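Local atomic coordinates of hemoglobin-like protein (Methylacidiphilum infernorum, PDB entry 4NK2), a protein that binds heme b as a group II truncated hemoglobin and probably binds and carries oxygen. Residues A[44-50]-A[161-167]. Residues are numbered along the deposited sequence; the frame is centred on the assembly and turned at random.
Sequences FPEVKFP and WIESFSI. With HEM (protoporphyrin IX containing Fe), chain C.
The extended chain 44-50, at the C-terminal end of strand 35-48 and just beyond it, lies along helical residues 161-165 and residues 166-167, in 3-10 conformation. The two run in opposite senses: CA atoms of Phe44 and Ile167 are 6.5 Å apart, those of Val47 and Ser164 5.6 Å, and those of Phe49 and Trp161 5.4 Å. Polar links sit mid-contact. Ser164, small enough to let the backbones approach and with chi1 t, donates from OG to Glu46 O (2.8 Å), while a water bridges Pro45 O (2.8 Å) and Ser164 O (2.9 Å). Apolar packing flanks them. The compact, puckered Pro45 ring (C-gamma endo) sets CG 3.3 Å from Ile167 CD1. Val47 (chi1 t), beta-branched and so suited to extended backbone, fills the space between Trp161 and Phe165, its CG1 3.7 Å from Trp161 CD1 and 3.9 Å from Phe165 CB. Beyond lies an aromatic cluster, whose broad flat rings fill the space between strand and heme: Phe49 (chi1 m) turns its edge to the face of Phe165 (chi1 t; centroids 5.2 Å apart, planes at 58°) and meets the five-membered ring of Trp161 (chi1 t) obliquely (centroids 4.2 Å apart, planes at 49°). Pro50 CD makes a CH-pi contact, 3.7 Å from the centroid of that same ring. Trp161 and Phe165 line the heme pocket of this truncated globin, with Phe49 packed behind them: Phe165 CD2 lies 3.4 Å and Trp161 CZ2 3.8 Å from HEM CBC. Helix 87-104 covers both through Phe100, helix 131-147 packs against Ile162 and Ser166, and strand 35-48 extends an antiparallel ladder into the second subunit.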
ATOM      1  N   PHE A  44       9.917   3.612  -5.953  1.00 43.10           N
ATOM      2  CA  PHE A  44       9.436   4.849  -6.558  1.00 39.57           C
ATOM      3  C   PHE A  44      10.512   5.317  -7.531  1.00 38.25           C
ATOM      4  O   PHE A  44      11.547   5.838  -7.106  1.00 39.97           O
ATOM      5  CB  PHE A  44       9.196   5.925  -5.494  1.00 38.94           C
ATOM      6  CG  PHE A  44       8.092   5.590  -4.517  1.00 36.25           C
ATOM      7  CD1 PHE A  44       7.163   4.600  -4.809  1.00 35.16           C
ATOM      8  CD2 PHE A  44       7.977   6.280  -3.318  1.00 44.08           C
ATOM      9  CE1 PHE A  44       6.136   4.296  -3.905  1.00 40.02           C
ATOM     10  CE2 PHE A  44       6.966   5.977  -2.414  1.00 38.85           C
ATOM     11  CZ  PHE A  44       6.045   4.987  -2.716  1.00 36.81           C
ATOM     12  N   PRO A  45      10.281   5.146  -8.842  1.00 39.19           N
ATOM     13  CA  PRO A  45      11.345   5.532  -9.781  1.00 34.19           C
ATOM     14  C   PRO A  45      11.626   7.038  -9.761  1.00 37.02           C
ATOM     15  O   PRO A  45      10.819   7.821  -9.248  1.00 36.13           O
ATOM     16  CB  PRO A  45      10.784   5.108 -11.144  1.00 37.47           C
ATOM     17  CG  PRO A  45       9.311   5.028 -10.955  1.00 43.16           C
ATOM     18  CD  PRO A  45       9.108   4.580  -9.535  1.00 38.00           C
ATOM     19  N   GLU A  46      12.751   7.446 -10.315  1.00 39.46           N
ATOM     20  CA  GLU A  46      13.097   8.855 -10.404  1.00 39.91           C
ATOM     21  C   GLU A  46      11.976   9.678 -11.017  1.00 34.53           C
ATOM     22  O   GLU A  46      11.349   9.250 -11.961  1.00 31.92           O
ATOM     23  CB  GLU A  46      14.359   9.021 -11.242  1.00 41.71           C
ATOM     24  CG  GLU A  46      14.907  10.406 -11.256  1.00 44.92           C
ATOM     25  CD  GLU A  46      15.958  10.608 -12.310  1.00 58.59           C
ATOM     26  OE1 GLU A  46      16.118   9.740 -13.175  1.00 61.45           O
ATOM     27  OE2 GLU A  46      16.631  11.640 -12.281  1.00 56.67           O
ATOM     28  N   VAL A  47      11.745  10.867 -10.476  1.00 35.81           N
ATOM     29  CA  VAL A  47      10.753  11.802 -11.024  1.00 33.36           C
ATOM     30  C   VAL A  47      11.414  13.093 -11.531  1.00 44.30           C
ATOM     31  O   VAL A  47      12.064  13.821 -10.763  1.00 38.64           O
ATOM     32  CB  VAL A  47       9.688  12.193 -10.001  1.00 36.47           C
ATOM     33  CG1 VAL A  47       8.736  13.221 -10.608  1.00 34.89           C
ATOM     34  CG2 VAL A  47       8.911  10.973  -9.542  1.00 30.01           C
ATOM     35  N   LYS A  48      11.234  13.395 -12.809  1.00 35.83           N
ATOM     36  CA  LYS A  48      11.726  14.638 -13.363  1.00 39.37           C
ATOM     37  C   LYS A  48      10.601  15.646 -13.461  1.00 32.18           C
ATOM     38  O   LYS A  48       9.715  15.485 -14.261  1.00 33.45           O
ATOM     39  CB  LYS A  48      12.301  14.405 -14.746  1.00 36.73           C
ATOM     40  CG  LYS A  48      13.210  13.235 -14.847  1.00 47.79           C
ATOM     41  CD  LYS A  48      14.619  13.686 -15.063  1.00 56.72           C
ATOM     42  CE  LYS A  48      15.250  12.994 -16.232  1.00 60.77           C
ATOM     43  NZ  LYS A  48      16.682  13.350 -16.313  1.00 72.33           N
ATOM     44  N   PHE A  49      10.649  16.682 -12.643  1.00 29.17           N
ATOM     45  CA  PHE A  49       9.640  17.741 -12.677  1.00 34.10           C
ATOM     46  C   PHE A  49       9.870  18.570 -13.941  1.00 36.04           C
ATOM     47  O   PHE A  49      10.997  18.632 -14.432  1.00 36.17           O
ATOM     48  CB  PHE A  49       9.715  18.615 -11.424  1.00 35.85           C
ATOM     49  CG  PHE A  49       8.860  18.111 -10.272  1.00 40.16           C
ATOM     50  CD1 PHE A  49       9.113  16.879  -9.682  1.00 37.29           C
ATOM     51  CD2 PHE A  49       7.808  18.879  -9.783  1.00 38.03           C
ATOM     52  CE1 PHE A  49       8.323  16.416  -8.613  1.00 41.20           C
ATOM     53  CE2 PHE A  49       7.018  18.432  -8.723  1.00 41.69           C
ATOM     54  CZ  PHE A  49       7.274  17.197  -8.139  1.00 38.36           C
ATOM     55  N   PRO A  50       8.801  19.189 -14.476  1.00 32.55           N
ATOM     56  CA  PRO A  50       8.893  19.923 -15.750  1.00 35.63           C
ATOM     57  C   PRO A  50       9.800  21.132 -15.607  1.00 41.22           C
ATOM     58  O   PRO A  50       9.822  21.710 -14.526  1.00 36.05           O
ATOM     59  CB  PRO A  50       7.463  20.421 -15.979  1.00 33.84           C
ATOM     60  CG  PRO A  50       6.592  19.576 -15.063  1.00 33.30           C
ATOM     61  CD  PRO A  50       7.456  19.266 -13.882  1.00 29.26           C
ATOM     62  N   TRP A 161       6.686  13.518 -16.331  1.00 28.42           N
ATOM     63  CA  TRP A 161       6.496  13.976 -14.952  1.00 31.16           C
ATOM     64  C   TRP A 161       5.326  13.263 -14.279  1.00 32.88           C
ATOM     65  O   TRP A 161       5.493  12.635 -13.230  1.00 30.84           O
ATOM     66  CB  TRP A 161       6.294  15.491 -14.887  1.00 30.22           C
ATOM     67  CG  TRP A 161       5.921  15.971 -13.497  1.00 30.73           C
ATOM     68  CD1 TRP A 161       6.547  15.650 -12.320  1.00 32.75           C
ATOM     69  CD2 TRP A 161       4.847  16.860 -13.151  1.00 29.32           C
ATOM     70  NE1 TRP A 161       5.919  16.287 -11.263  1.00 28.54           N
ATOM     71  CE2 TRP A 161       4.874  17.030 -11.749  1.00 30.45           C
ATOM     72  CE3 TRP A 161       3.865  17.527 -13.895  1.00 27.89           C
ATOM     73  CZ2 TRP A 161       3.956  17.842 -11.075  1.00 32.91           C
ATOM     74  CZ3 TRP A 161       2.957  18.328 -13.230  1.00 29.99           C
ATOM     75  CH2 TRP A 161       3.011  18.482 -11.826  1.00 33.38           C
ATOM     76  N   ILE A 162       4.134  13.343 -14.857  1.00 29.03           N
ATOM     77  CA  ILE A 162       2.991  12.716 -14.173  1.00 29.91           C
ATOM     78  C   ILE A 162       3.040  11.182 -14.196  1.00 30.97           C
ATOM     79  O   ILE A 162       2.568  10.537 -13.256  1.00 29.70           O
ATOM     80  CB  ILE A 162       1.619  13.209 -14.707  1.00 30.32           C
ATOM     81  CG1 ILE A 162       1.484  12.934 -16.212  1.00 27.77           C
ATOM     82  CG2 ILE A 162       1.443  14.684 -14.419  1.00 27.54           C
ATOM     83  CD1 ILE A 162       0.074  13.182 -16.756  1.00 27.23           C
ATOM     84  N   GLU A 163       3.558  10.597 -15.274  1.00 28.40           N
ATOM     85  CA  GLU A 163       3.653   9.133 -15.360  1.00 30.68           C
ATOM     86  C   GLU A 163       4.494   8.579 -14.227  1.00 32.16           C
ATOM     87  O   GLU A 163       4.179   7.527 -13.669  1.00 32.39           O
ATOM     88  CB  GLU A 163       4.269   8.678 -16.694  1.00 32.07           C
ATOM     89  CG  GLU A 163       4.251   7.154 -16.890  1.00 31.30           C
ATOM     90  CD  GLU A 163       5.407   6.423 -16.195  1.00 33.99           C
ATOM     91  OE1 GLU A 163       6.436   7.064 -15.844  1.00 29.62           O
ATOM     92  OE2 GLU A 163       5.297   5.179 -16.027  1.00 33.45           O
ATOM     93  N   SER A 164       5.578   9.270 -13.888  1.00 26.66           N
ATOM     94  CA  SER A 164       6.423   8.780 -12.804  1.00 32.32           C
ATOM     95  C   SER A 164       5.945   9.251 -11.436  1.00 33.24           C
ATOM     96  O   SER A 164       5.921   8.468 -10.492  1.00 33.82           O
ATOM     97  CB  SER A 164       7.888   9.163 -13.012  1.00 34.46           C
ATOM     98  OG  SER A 164       8.652   8.714 -11.904  1.00 36.76           O
ATOM     99  N   PHE A 165       5.575  10.527 -11.329  1.00 29.76           N
ATOM    100  CA  PHE A 165       5.185  11.088 -10.037  1.00 31.83           C
ATOM    101  C   PHE A 165       3.957  10.361  -9.505  1.00 29.87           C
ATOM    102  O   PHE A 165       3.816  10.153  -8.296  1.00 30.06           O
ATOM    103  CB  PHE A 165       4.879  12.582 -10.175  1.00 29.34           C
ATOM    104  CG  PHE A 165       4.794  13.319  -8.858  1.00 38.09           C
ATOM    105  CD1 PHE A 165       5.543  12.911  -7.761  1.00 34.83           C
ATOM    106  CD2 PHE A 165       3.976  14.433  -8.724  1.00 38.23           C
ATOM    107  CE1 PHE A 165       5.473  13.605  -6.552  1.00 36.49           C
ATOM    108  CE2 PHE A 165       3.897  15.126  -7.512  1.00 40.64           C
ATOM    109  CZ  PHE A 165       4.643  14.708  -6.431  1.00 32.75           C
ATOM    110  N   SER A 166       3.063   9.971 -10.413  1.00 30.09           N
ATOM    111  CA  SER A 166       1.826   9.297 -10.021  1.00 30.13           C
ATOM    112  C   SER A 166       2.100   7.969  -9.316  1.00 33.19           C
ATOM    113  O   SER A 166       1.284   7.496  -8.519  1.00 29.91           O
ATOM    114  CB  SER A 166       0.904   9.084 -11.230  1.00 31.59           C
ATOM    115  OG  SER A 166       1.526   8.329 -12.269  1.00 27.07           O
ATOM    116  N   ILE A 167       3.243   7.353  -9.590  1.00 30.04           N
ATOM    117  CA  ILE A 167       3.529   6.079  -8.920  1.00 33.00           C
ATOM    118  C   ILE A 167       3.569   6.237  -7.390  1.00 31.16           C
ATOM    119  O   ILE A 167       3.170   5.329  -6.654  1.00 31.97           O
ATOM    120  CB  ILE A 167       4.844   5.468  -9.410  1.00 29.92           C
ATOM    121  CG1 ILE A 167       4.731   5.125 -10.905  1.00 31.02           C
ATOM    122  CG2 ILE A 167       5.159   4.221  -8.625  1.00 31.17           C
ATOM    123  CD1 ILE A 167       6.042   4.640 -11.515  1.00 32.10           C
TER
HETATM  124  CHA HEM C 700      -6.108  15.793  -4.587  1.00 33.61           C
HETATM  125  CHB HEM C 700      -7.027  11.591  -6.798  1.00 31.63           C
HETATM  126  CHC HEM C 700      -2.457  11.527  -8.502  1.00 29.15           C
HETATM  127  CHD HEM C 700      -2.453  16.346  -7.761  1.00 31.96           C
HETATM  128  C1A HEM C 700      -6.744  14.630  -4.942  1.00 35.75           C
HETATM  129  C2A HEM C 700      -8.008  14.121  -4.413  1.00 31.36           C
HETATM  130  C3A HEM C 700      -8.245  12.951  -5.043  1.00 34.76           C
HETATM  131  C4A HEM C 700      -7.152  12.688  -5.969  1.00 33.80           C
HETATM  132  CMA HEM C 700      -9.458  12.010  -4.869  1.00 33.45           C
HETATM  133  CAA HEM C 700      -8.884  14.812  -3.327  1.00 36.72           C
HETATM  134  CBA HEM C 700      -8.513  14.180  -1.969  1.00 39.48           C
HETATM  135  CGA HEM C 700      -9.227  14.741  -0.744  1.00 43.92           C
HETATM  136  O1A HEM C 700      -9.690  13.933   0.112  1.00 45.26           O
HETATM  137  O2A HEM C 700      -9.343  15.987  -0.579  1.00 46.75           O
HETATM  138  C1B HEM C 700      -5.856  11.131  -7.379  1.00 33.86           C
HETATM  139  C2B HEM C 700      -5.608   9.807  -7.929  1.00 31.07           C
HETATM  140  C3B HEM C 700      -4.348   9.786  -8.400  1.00 32.51           C
HETATM  141  C4B HEM C 700      -3.739  11.094  -8.175  1.00 31.77           C
HETATM  142  CMB HEM C 700      -6.606   8.632  -7.992  1.00 28.24           C
HETATM  143  CAB HEM C 700      -3.686   8.564  -9.064  1.00 29.08           C
HETATM  144  CBB HEM C 700      -2.357   8.536  -9.219  1.00 32.62           C
HETATM  145  C1C HEM C 700      -2.054  12.850  -8.505  1.00 27.99           C
HETATM  146  C2C HEM C 700      -0.833  13.411  -9.067  1.00 30.36           C
HETATM  147  C3C HEM C 700      -0.840  14.741  -8.847  1.00 32.92           C
HETATM  148  C4C HEM C 700      -2.067  15.079  -8.152  1.00 31.62           C
HETATM  149  CMC HEM C 700       0.283  12.603  -9.766  1.00 27.09           C
HETATM  150  CAC HEM C 700       0.224  15.784  -9.264  1.00 35.17           C
HETATM  151  CBC HEM C 700       1.114  15.529 -10.233  1.00 38.77           C
HETATM  152  C1D HEM C 700      -3.335  16.647  -6.750  1.00 30.51           C
HETATM  153  C2D HEM C 700      -3.392  17.886  -5.989  1.00 29.49           C
HETATM  154  C3D HEM C 700      -4.544  17.702  -5.013  1.00 33.40           C
HETATM  155  C4D HEM C 700      -5.062  16.376  -5.264  1.00 33.42           C
HETATM  156  CMD HEM C 700      -2.508  19.151  -6.126  1.00 29.08           C
HETATM  157  CAD HEM C 700      -5.021  18.716  -3.950  1.00 33.14           C
HETATM  158  CBD HEM C 700      -4.105  18.548  -2.734  1.00 31.59           C
HETATM  159  CGD HEM C 700      -4.563  19.534  -1.683  1.00 36.24           C
HETATM  160  O1D HEM C 700      -5.644  19.307  -1.087  1.00 37.48           O
HETATM  161  O2D HEM C 700      -3.853  20.549  -1.454  1.00 33.73           O
HETATM  162  NA  HEM C 700      -6.262  13.738  -5.880  1.00 31.18           N
HETATM  163  NB  HEM C 700      -4.696  11.871  -7.556  1.00 27.97           N
HETATM  164  NC  HEM C 700      -2.771  13.910  -7.966  1.00 31.53           N
HETATM  165  ND  HEM C 700      -4.328  15.796  -6.293  1.00 31.06           N
HETATM  166 FE   HEM C 700      -4.453  13.792  -6.863  1.00 30.91          FE
HETATM  167  O   HOH W   1       8.034   7.797  -8.672  1.00 34.91           O